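Local atomic coordinates of similarities with probable monooxygenase (Photorhabdus luminescens, PDB entry 4HB9), a protein that binds flavin-adenine dinucleotide and probably acts as an FAD-dependent monooxygenase of the aromatic ring hydroxylase-like type. Residues E177-G182 with I376-A381; V247-T252 with Q382-H387; P303-W308 with A368-I373. All coordinates share one frame; numbering follows the deposited sequence. Where two conformers were deposited one is given.

Contact 1 (E177-G182 with I376-A381); sequences ERFDVG and ISLRSA. With EDO (1,2-ethanediol), chain F.
The ring of F179 offers L378 its edge and not a face: CD2 of the leucine lies close to the ring plane, 4.3 Å from CZ of F179. Although the first side-chain bond of F179 does not aim at the helix, the far end of the ring swings nearer to it, and this makes a light contact at the margin. The closer meeting is two residues further along the strand, with the same leucine. V181 points at the helical segment 376-381, and its CG1 comes within 3.7 Å of L378 CD1, the distance of ordinary methyl packing. CG2 of V181 touches the same methyl group, so L378 CD1 is straddled by both branches of the valine, the two side chains running antiparallel alongside one another. With CG of L378 anti to the backbone N (chi1 -177°) and chi2 near 56°, CD1 faces V181 and CD2 faces F179. A381, one turn further along, adds its CB at 4.4 Å from V181 CG1. Strand 295-301 lies alongside, its L299 touching both V181 and A381. On the helix itself, S380 is occupied with an ethanediol molecule, probably from the crystallisation liquor, whose O1 donates to the backbone O of S380 at 3.1 Å and is also hydrogen-bonded to S380 OG. Across the interface the chemistry is entirely apolar, with four partly exposed residues meeting at the surface. Shape and the shedding of water, not directional bonds, therefore join strand to helix here.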
loop_
_atom_site.group_PDB
_atom_site.type_symbol
_atom_site.label_atom_id
_atom_site.label_comp_id
_atom_site.label_asym_id
_atom_site.label_seq_id
_atom_site.Cartn_x
_atom_site.Cartn_y
_atom_site.Cartn_z
ATOM N N GLU A 177 -9.186 0.512 -17.155
ATOM C CA GLU A 177 -7.919 -0.009 -17.679
ATOM C C GLU A 177 -6.747 0.865 -17.226
ATOM O O GLU A 177 -6.851 2.070 -17.240
ATOM C CB GLU A 177 -7.969 -0.096 -19.213
ATOM C CG GLU A 177 -8.342 1.212 -19.917
ATOM C CD GLU A 177 -8.683 1.036 -21.399
ATOM O OE1 GLU A 177 -8.284 0.009 -22.008
ATOM O OE2 GLU A 177 -9.353 1.939 -21.961
ATOM N N ARG A 178 -5.645 0.234 -16.828
ATOM C CA ARG A 178 -4.434 0.938 -16.413
ATOM C C ARG A 178 -3.648 1.365 -17.634
ATOM O O ARG A 178 -3.803 0.768 -18.704
ATOM C CB ARG A 178 -3.556 0.033 -15.547
ATOM C CG ARG A 178 -2.778 -1.009 -16.341
ATOM C CD ARG A 178 -2.390 -2.227 -15.513
ATOM N NE ARG A 178 -1.438 -3.073 -16.226
ATOM C CZ ARG A 178 -0.691 -4.028 -15.662
ATOM N NH1 ARG A 178 -0.765 -4.270 -14.353
ATOM N NH2 ARG A 178 0.157 -4.727 -16.412
ATOM N N PHE A 179 -2.801 2.387 -17.483
ATOM C CA PHE A 179 -1.841 2.724 -18.533
ATOM C C PHE A 179 -0.432 2.836 -17.946
ATOM O O PHE A 179 -0.271 3.043 -16.750
ATOM C CB PHE A 179 -2.226 4.009 -19.272
ATOM C CG PHE A 179 -2.246 5.238 -18.403
ATOM C CD1 PHE A 179 -1.101 6.033 -18.255
ATOM C CD2 PHE A 179 -3.404 5.615 -17.743
ATOM C CE1 PHE A 179 -1.122 7.154 -17.468
ATOM C CE2 PHE A 179 -3.423 6.743 -16.946
ATOM C CZ PHE A 179 -2.278 7.509 -16.802
ATOM N N ASP A 180 0.572 2.696 -18.803
ATOM C CA ASP A 180 1.956 2.855 -18.377
ATOM C C ASP A 180 2.298 4.335 -18.265
ATOM O O ASP A 180 2.085 5.127 -19.190
ATOM C CB ASP A 180 2.919 2.188 -19.353
ATOM C CG ASP A 180 2.810 0.678 -19.352
ATOM O OD1 ASP A 180 2.607 0.072 -18.283
ATOM O OD2 ASP A 180 2.942 0.089 -20.437
ATOM N N VAL A 181 2.900 4.688 -17.146
ATOM C CA VAL A 181 3.263 6.074 -16.866
ATOM C C VAL A 181 4.501 6.511 -17.646
ATOM O O VAL A 181 4.677 7.678 -17.905
ATOM C CB VAL A 181 3.486 6.253 -15.361
ATOM C CG1 VAL A 181 4.061 7.621 -15.030
ATOM C CG2 VAL A 181 2.178 6.033 -14.635
ATOM N N GLY A 182 5.336 5.559 -18.036
ATOM C CA GLY A 182 6.603 5.862 -18.666
ATOM C C GLY A 182 7.703 6.081 -17.649
ATOM O O GLY A 182 8.824 6.490 -18.025
ATOM N N ILE A 376 -1.990 13.525 -8.128
ATOM C CA ILE A 376 -0.790 13.910 -7.384
ATOM C C ILE A 376 0.347 12.906 -7.604
ATOM O O ILE A 376 1.488 13.314 -7.880
ATOM C CB ILE A 376 -1.064 14.063 -5.868
ATOM C CG1 ILE A 376 -2.011 15.241 -5.612
ATOM C CG2 ILE A 376 0.235 14.293 -5.111
ATOM C CD1 ILE A 376 -2.580 15.282 -4.210
ATOM N N SER A 377 0.032 11.614 -7.510
ATOM C CA SER A 377 1.016 10.540 -7.768
ATOM C C SER A 377 1.625 10.582 -9.164
ATOM O O SER A 377 2.840 10.418 -9.338
ATOM C CB SER A 377 0.380 9.166 -7.568
ATOM O OG SER A 377 0.016 8.986 -6.226
ATOM N N LEU A 378 0.781 10.786 -10.167
ATOM C CA LEU A 378 1.242 10.879 -11.527
ATOM C C LEU A 378 2.201 12.062 -11.706
ATOM O O LEU A 378 3.293 11.899 -12.247
ATOM C CB LEU A 378 0.056 10.999 -12.477
ATOM C CG LEU A 378 0.377 11.031 -13.970
ATOM C CD1 LEU A 378 1.184 9.826 -14.423
ATOM C CD2 LEU A 378 -0.920 11.096 -14.752
ATOM N N ARG A 379 1.823 13.244 -11.227
ATOM C CA ARG A 379 2.703 14.408 -11.367
ATOM C C ARG A 379 4.028 14.244 -10.616
ATOM O O ARG A 379 5.069 14.700 -11.097
ATOM C CB ARG A 379 2.002 15.689 -10.918
ATOM C CG ARG A 379 0.796 16.012 -11.787
ATOM C CD ARG A 379 0.244 17.405 -11.538
ATOM N NE ARG A 379 -0.527 17.498 -10.294
ATOM C CZ ARG A 379 -1.787 17.093 -10.142
ATOM N NH1 ARG A 379 -2.450 16.541 -11.150
ATOM N NH2 ARG A 379 -2.382 17.225 -8.962
ATOM N N SER A 380 3.977 13.615 -9.447
ATOM C CA SER A 380 5.186 13.342 -8.670
ATOM C C SER A 380 6.141 12.436 -9.443
ATOM O O SER A 380 7.347 12.699 -9.516
ATOM C CB SER A 380 4.839 12.684 -7.328
ATOM O OG SER A 380 6.019 12.275 -6.666
ATOM N N ALA A 381 5.606 11.366 -10.021
ATOM C CA ALA A 381 6.423 10.472 -10.821
ATOM C C ALA A 381 7.030 11.217 -12.019
ATOM O O ALA A 381 8.199 11.044 -12.356
ATOM C CB ALA A 381 5.605 9.280 -11.278
HETATM C C1 EDO F . 9.627 12.976 -6.469
HETATM O O1 EDO F . 9.149 11.807 -7.130
HETATM C C2 EDO F . 9.412 14.179 -7.370
HETATM O O2 EDO F . 8.239 14.924 -6.996
#

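Contact 2 (V247-T252 with Q382-H387); sequences VYVAAT and QNAVIH. With EDO (1,2-ethanediol), chain F.
A384 and V249 form the tight end of this contact: CB of the alanine presses to 3.4 Å from V249 CG1, closer than carbons usually pack. Both residues are buried and point at each other. The valine holds CG1 anti to its own backbone N (chi1 -173°), which turns that branch, and not CG2, onto the alanine methyl. W219 of the neighbouring strand 218-228 also touches A384, and V183 of strand 179-191 touches V249. The other end is looser. V385 lays its CG2 against the main chain between A250 and A251, 3.7 Å from A251 N, while A250 itself turns its methyl away from the helix. CG1 of V385 reaches only the fringe of A251, 4.4 Å from its CB, and both of these residues are partly exposed. Near the alanine, ethanediol sits at the helix surface, where N383 ND2 gives its O2 a nearly straight hydrogen bond of 3.1 Å (175°). The helix ends at I386; H387, the next residue, has positive phi, and its NE2 returns a weak bond to A384 O while also bonding to D218 O. Strand and helix cross at 74°, their axes 7.5 Å apart, a short separation consistent with an alanine at the closest point. This is the end of a long C-terminal helix laid across a mixed beta-sheet, an arrangement in keeping with the substrate-domain sheet of flavin monooxygenases of the aromatic hydroxylase type.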
loop_
_atom_site.group_PDB
_atom_site.type_symbol
_atom_site.label_atom_id
_atom_site.label_comp_id
_atom_site.label_asym_id
_atom_site.label_seq_id
_atom_site.Cartn_x
_atom_site.Cartn_y
_atom_site.Cartn_z
ATOM N N VAL A 247 14.994 4.863 -3.316
ATOM C CA VAL A 247 14.171 4.622 -4.497
ATOM C C VAL A 247 14.770 5.362 -5.673
ATOM O O VAL A 247 14.843 6.583 -5.652
ATOM C CB VAL A 247 12.717 5.076 -4.299
ATOM C CG1 VAL A 247 11.900 4.662 -5.498
ATOM C CG2 VAL A 247 12.123 4.482 -3.023
ATOM N N TYR A 248 15.268 4.620 -6.650
ATOM C CA TYR A 248 15.818 5.236 -7.856
ATOM C C TYR A 248 14.700 5.294 -8.857
ATOM O O TYR A 248 14.061 4.276 -9.117
ATOM C CB TYR A 248 17.007 4.449 -8.434
ATOM C CG TYR A 248 17.467 4.967 -9.780
ATOM C CD1 TYR A 248 18.193 6.158 -9.900
ATOM C CD2 TYR A 248 17.133 4.308 -10.925
ATOM C CE1 TYR A 248 18.565 6.647 -11.139
ATOM C CE2 TYR A 248 17.515 4.768 -12.169
ATOM C CZ TYR A 248 18.219 5.932 -12.282
ATOM O OH TYR A 248 18.571 6.361 -13.547
ATOM N N VAL A 249 14.471 6.489 -9.402
ATOM C CA VAL A 249 13.335 6.750 -10.320
ATOM C C VAL A 249 13.854 7.292 -11.645
ATOM O O VAL A 249 14.664 8.204 -11.653
ATOM C CB VAL A 249 12.337 7.739 -9.696
ATOM C CG1 VAL A 249 11.093 7.879 -10.541
ATOM C CG2 VAL A 249 11.950 7.300 -8.304
ATOM N N ALA A 250 13.414 6.697 -12.748
ATOM C CA ALA A 250 13.861 7.097 -14.078
ATOM C C ALA A 250 12.829 6.757 -15.116
ATOM O O ALA A 250 11.849 6.115 -14.818
ATOM C CB ALA A 250 15.167 6.388 -14.432
ATOM N N ALA A 251 13.067 7.175 -16.352
ATOM C CA ALA A 251 12.143 6.837 -17.447
ATOM C C ALA A 251 12.267 5.356 -17.733
ATOM O O ALA A 251 13.381 4.797 -17.718
ATOM C CB ALA A 251 12.459 7.657 -18.692
ATOM N N THR A 252 11.129 4.718 -17.968
ATOM C CA THR A 252 11.096 3.315 -18.308
ATOM C C THR A 252 11.956 2.997 -19.524
ATOM O O THR A 252 12.722 2.025 -19.515
ATOM C CB THR A 252 9.650 2.868 -18.571
ATOM O OG1 THR A 252 8.826 3.234 -17.447
ATOM C CG2 THR A 252 9.595 1.338 -18.839
ATOM N N GLN A 382 6.232 12.054 -12.682
ATOM C CA GLN A 382 6.727 12.777 -13.846
ATOM C C GLN A 382 7.806 13.773 -13.428
ATOM O O GLN A 382 8.802 13.967 -14.157
ATOM C CB GLN A 382 5.579 13.478 -14.564
ATOM C CG GLN A 382 4.561 12.507 -15.185
ATOM C CD GLN A 382 3.302 13.204 -15.707
ATOM O OE1 GLN A 382 2.945 14.269 -15.232
ATOM N NE2 GLN A 382 2.612 12.575 -16.657
ATOM N N ASN A 383 7.613 14.388 -12.273
ATOM C CA ASN A 383 8.583 15.342 -11.762
ATOM C C ASN A 383 9.948 14.681 -11.516
ATOM O O ASN A 383 11.007 15.324 -11.687
ATOM C CB ASN A 383 8.102 15.989 -10.484
ATOM C CG ASN A 383 8.992 17.141 -10.050
ATOM O OD1 ASN A 383 9.391 17.981 -10.869
ATOM N ND2 ASN A 383 9.328 17.174 -8.753
ATOM N N ALA A 384 9.946 13.391 -11.166
ATOM C CA ALA A 384 11.220 12.714 -10.932
ATOM C C ALA A 384 12.097 12.701 -12.205
ATOM O O ALA A 384 13.313 12.703 -12.122
ATOM C CB ALA A 384 10.973 11.292 -10.437
ATOM N N VAL A 385 11.465 12.629 -13.378
ATOM C CA VAL A 385 12.160 12.615 -14.658
ATOM C C VAL A 385 12.346 14.031 -15.240
ATOM O O VAL A 385 13.426 14.361 -15.746
ATOM C CB VAL A 385 11.429 11.689 -15.651
ATOM C CG1 VAL A 385 12.125 11.649 -16.984
ATOM C CG2 VAL A 385 11.386 10.266 -15.094
ATOM N N ILE A 386 11.322 14.874 -15.129
ATOM C CA ILE A 386 11.387 16.247 -15.703
ATOM C C ILE A 386 12.045 17.300 -14.819
ATOM O O ILE A 386 12.718 18.196 -15.338
ATOM C CB ILE A 386 9.992 16.764 -16.068
ATOM C CG1 ILE A 386 9.389 15.874 -17.138
ATOM C CG2 ILE A 386 10.055 18.229 -16.547
ATOM C CD1 ILE A 386 7.893 16.013 -17.245
ATOM N N HIS A 387 11.817 17.229 -13.507
ATOM C CA HIS A 387 12.360 18.191 -12.534
ATOM C C HIS A 387 11.743 19.597 -12.711
ATOM O O HIS A 387 12.439 20.610 -12.667
ATOM C CB HIS A 387 13.897 18.296 -12.597
ATOM C CG HIS A 387 14.606 16.987 -12.436
ATOM N ND1 HIS A 387 15.974 16.870 -12.530
ATOM C CD2 HIS A 387 14.132 15.737 -12.218
ATOM C CE1 HIS A 387 16.311 15.605 -12.353
ATOM N NE2 HIS A 387 15.211 14.895 -12.179
HETATM C C1 EDO F . 9.627 12.976 -6.469
HETATM O O1 EDO F . 9.149 11.807 -7.130
HETATM C C2 EDO F . 9.412 14.179 -7.370
HETATM O O2 EDO F . 8.239 14.924 -6.996
#

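Contact 3 (P303-W308 with A368-I373); sequences PHLLPW and AYANEI
N371 reaches from the helix to the main chain of L305 and bonds to both its N-H and its C=O with the two ends of one amide. L305 N donates to N371 OD1 at 2.8 Å, nearly straight, arriving tilted by 24° from the carbonyl plane of the asparagine. In return N371 ND2 donates to L305 O at 3.2 Å, in the plane of that carbonyl and on a lone pair, with the acceptor lying close to the plane of the asparagine amide. OD1 takes a second bond: a water donates to it and to P303 O, so two donors grip the side-chain oxygen and the water ties the loop to the helix a second time. The amide pairs with the N-H and C=O of one residue, much as the backbone of an adjoining strand would, and joins an irregular segment, the loop between strands 295-301 and 313-315, to the long helix 355-386. The two bonds to L305 also settle the rotation of the amide. Over its flat side lies the ring of H304, tilted only 17° from it in an offset stack, with H304 CE1 3.3 Å from N371 ND2. The histidine CG is anti to its backbone N (chi1 -177°), which carries the ring toward the helix. The buried side chain of L305 points toward the helix; its CB rests 3.5 Å from N371 OD1, its CD1 meets A370 CB at 4.3 Å, and I320 of helix 318-321 also touches it.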
loop_
_atom_site.group_PDB
_atom_site.type_symbol
_atom_site.label_atom_id
_atom_site.label_comp_id
_atom_site.label_asym_id
_atom_site.label_seq_id
_atom_site.Cartn_x
_atom_site.Cartn_y
_atom_site.Cartn_z
ATOM N N PRO A 303 -6.997 6.160 -15.761
ATOM C CA PRO A 303 -7.612 7.440 -16.030
ATOM C C PRO A 303 -8.572 7.851 -14.907
ATOM O O PRO A 303 -8.834 7.095 -13.973
ATOM C CB PRO A 303 -8.321 7.239 -17.369
ATOM C CG PRO A 303 -8.397 5.772 -17.594
ATOM C CD PRO A 303 -7.446 5.083 -16.664
ATOM N N HIS A 304 -9.054 9.072 -15.014
ATOM C CA HIS A 304 -10.038 9.641 -14.103
ATOM C C HIS A 304 -11.229 8.686 -13.949
ATOM O O HIS A 304 -11.732 8.121 -14.935
ATOM C CB HIS A 304 -10.449 10.999 -14.680
ATOM C CG HIS A 304 -11.408 11.781 -13.841
ATOM N ND1 HIS A 304 -10.997 12.766 -12.966
ATOM C CD2 HIS A 304 -12.761 11.811 -13.835
ATOM C CE1 HIS A 304 -12.059 13.327 -12.415
ATOM N NE2 HIS A 304 -13.139 12.760 -12.919
ATOM N N LEU A 305 -11.625 8.449 -12.700
ATOM C CA LEU A 305 -12.736 7.539 -12.407
ATOM C C LEU A 305 -14.033 8.287 -12.575
ATOM O O LEU A 305 -14.249 9.296 -11.919
ATOM C CB LEU A 305 -12.672 7.014 -10.974
ATOM C CG LEU A 305 -11.665 5.932 -10.638
ATOM C CD1 LEU A 305 -11.755 5.618 -9.144
ATOM C CD2 LEU A 305 -11.934 4.692 -11.480
ATOM N N LEU A 306 -14.852 7.796 -13.497
ATOM C CA LEU A 306 -16.187 8.352 -13.790
ATOM C C LEU A 306 -17.206 7.595 -12.969
ATOM O O LEU A 306 -16.994 6.441 -12.651
ATOM C CB LEU A 306 -16.525 8.141 -15.259
ATOM C CG LEU A 306 -15.627 8.863 -16.267
ATOM C CD1 LEU A 306 -15.695 8.173 -17.628
ATOM C CD2 LEU A 306 -16.039 10.316 -16.357
ATOM N N PRO A 307 -18.337 8.231 -12.645
ATOM C CA PRO A 307 -19.353 7.479 -11.904
ATOM C C PRO A 307 -19.827 6.219 -12.601
ATOM O O PRO A 307 -19.818 6.116 -13.839
ATOM C CB PRO A 307 -20.492 8.489 -11.715
ATOM C CG PRO A 307 -20.195 9.624 -12.623
ATOM C CD PRO A 307 -18.709 9.645 -12.809
ATOM N N TRP A 308 -20.167 5.224 -11.793
ATOM C CA TRP A 308 -20.818 4.032 -12.282
ATOM C C TRP A 308 -22.115 3.847 -11.486
ATOM O O TRP A 308 -22.302 4.472 -10.430
ATOM C CB TRP A 308 -19.894 2.833 -12.153
ATOM C CG TRP A 308 -19.414 2.557 -10.764
ATOM C CD1 TRP A 308 -20.058 1.815 -9.813
ATOM C CD2 TRP A 308 -18.183 2.990 -10.177
ATOM N NE1 TRP A 308 -19.305 1.762 -8.661
ATOM C CE2 TRP A 308 -18.155 2.486 -8.849
ATOM C CE3 TRP A 308 -17.105 3.780 -10.629
ATOM C CZ2 TRP A 308 -17.089 2.733 -7.976
ATOM C CZ3 TRP A 308 -16.024 4.016 -9.756
ATOM C CH2 TRP A 308 -16.037 3.499 -8.442
ATOM N N ALA A 368 -13.812 11.140 -5.421
ATOM C CA ALA A 368 -13.265 12.500 -5.298
ATOM C C ALA A 368 -11.837 12.493 -4.769
ATOM O O ALA A 368 -10.954 13.106 -5.368
ATOM C CB ALA A 368 -14.127 13.380 -4.407
ATOM N N TYR A 369 -11.583 11.807 -3.656
ATOM C CA TYR A 369 -10.205 11.781 -3.169
ATOM C C TYR A 369 -9.323 10.846 -3.975
ATOM O O TYR A 369 -8.129 11.147 -4.139
ATOM C CB TYR A 369 -10.077 11.571 -1.652
ATOM C CG TYR A 369 -10.633 10.285 -1.089
ATOM C CD1 TYR A 369 -9.989 9.064 -1.269
ATOM C CD2 TYR A 369 -11.776 10.311 -0.297
ATOM C CE1 TYR A 369 -10.501 7.899 -0.709
ATOM C CE2 TYR A 369 -12.287 9.168 0.267
ATOM C CZ TYR A 369 -11.660 7.974 0.076
ATOM O OH TYR A 369 -12.228 6.886 0.669
ATOM N N ALA A 370 -9.877 9.760 -4.515
ATOM C CA ALA A 370 -9.102 8.850 -5.367
ATOM C C ALA A 370 -8.514 9.571 -6.585
ATOM O O ALA A 370 -7.311 9.452 -6.883
ATOM C CB ALA A 370 -9.948 7.679 -5.835
ATOM N N ASN A 371 -9.370 10.305 -7.293
ATOM C CA ASN A 371 -8.927 11.046 -8.470
ATOM C C ASN A 371 -7.872 12.095 -8.112
ATOM O O ASN A 371 -6.875 12.271 -8.828
ATOM C CB ASN A 371 -10.118 11.690 -9.193
ATOM C CG ASN A 371 -10.968 10.676 -9.945
ATOM O OD1 ASN A 371 -10.475 9.640 -10.438
ATOM N ND2 ASN A 371 -12.265 10.971 -10.060
ATOM N N GLU A 372 -8.068 12.789 -7.005
ATOM C CA GLU A 372 -7.093 13.775 -6.597
ATOM C C GLU A 372 -5.746 13.091 -6.328
ATOM O O GLU A 372 -4.702 13.554 -6.780
ATOM C CB GLU A 372 -7.557 14.566 -5.364
ATOM C CG GLU A 372 -6.471 15.485 -4.808
ATOM C CD GLU A 372 -6.962 16.423 -3.704
ATOM O OE1 GLU A 372 -8.194 16.581 -3.547
ATOM O OE2 GLU A 372 -6.109 17.014 -2.988
ATOM N N ILE A 373 -5.771 11.987 -5.597
ATOM C CA ILE A 373 -4.520 11.325 -5.206
ATOM C C ILE A 373 -3.764 10.756 -6.419
ATOM O O ILE A 373 -2.534 10.912 -6.533
ATOM C CB ILE A 373 -4.798 10.236 -4.149
ATOM C CG1 ILE A 373 -5.197 10.909 -2.845
ATOM C CG2 ILE A 373 -3.557 9.382 -3.912
ATOM C CD1 ILE A 373 -5.902 9.987 -1.875
HETATM O O HOH W 1 -8.118 8.307 -11.228
#

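One helix, 355-386, supplies a segment to all three contacts, which follow one another along it: contact 3 first, then contact 1, then contact 2 at its C-terminal end. Centres of contacts 3 and 1 lie about 14 Å apart, those of 1 and 2 about 11 Å, and about 24 Å separates the centres of the outer two. Contacts 1 and 2 address neighbouring strands, 179-191 and 240-251, of one mixed sheet and meet where G182 and T252 join; contact 3 holds the loop that follows one of the sheet's two edge strands, 295-301. In sequence, contact 3 is nested within the loops closed by both others. A single late helix thus ties that sheet to the loop leading into the parallel, FAD-associated Rossmann-like sheet.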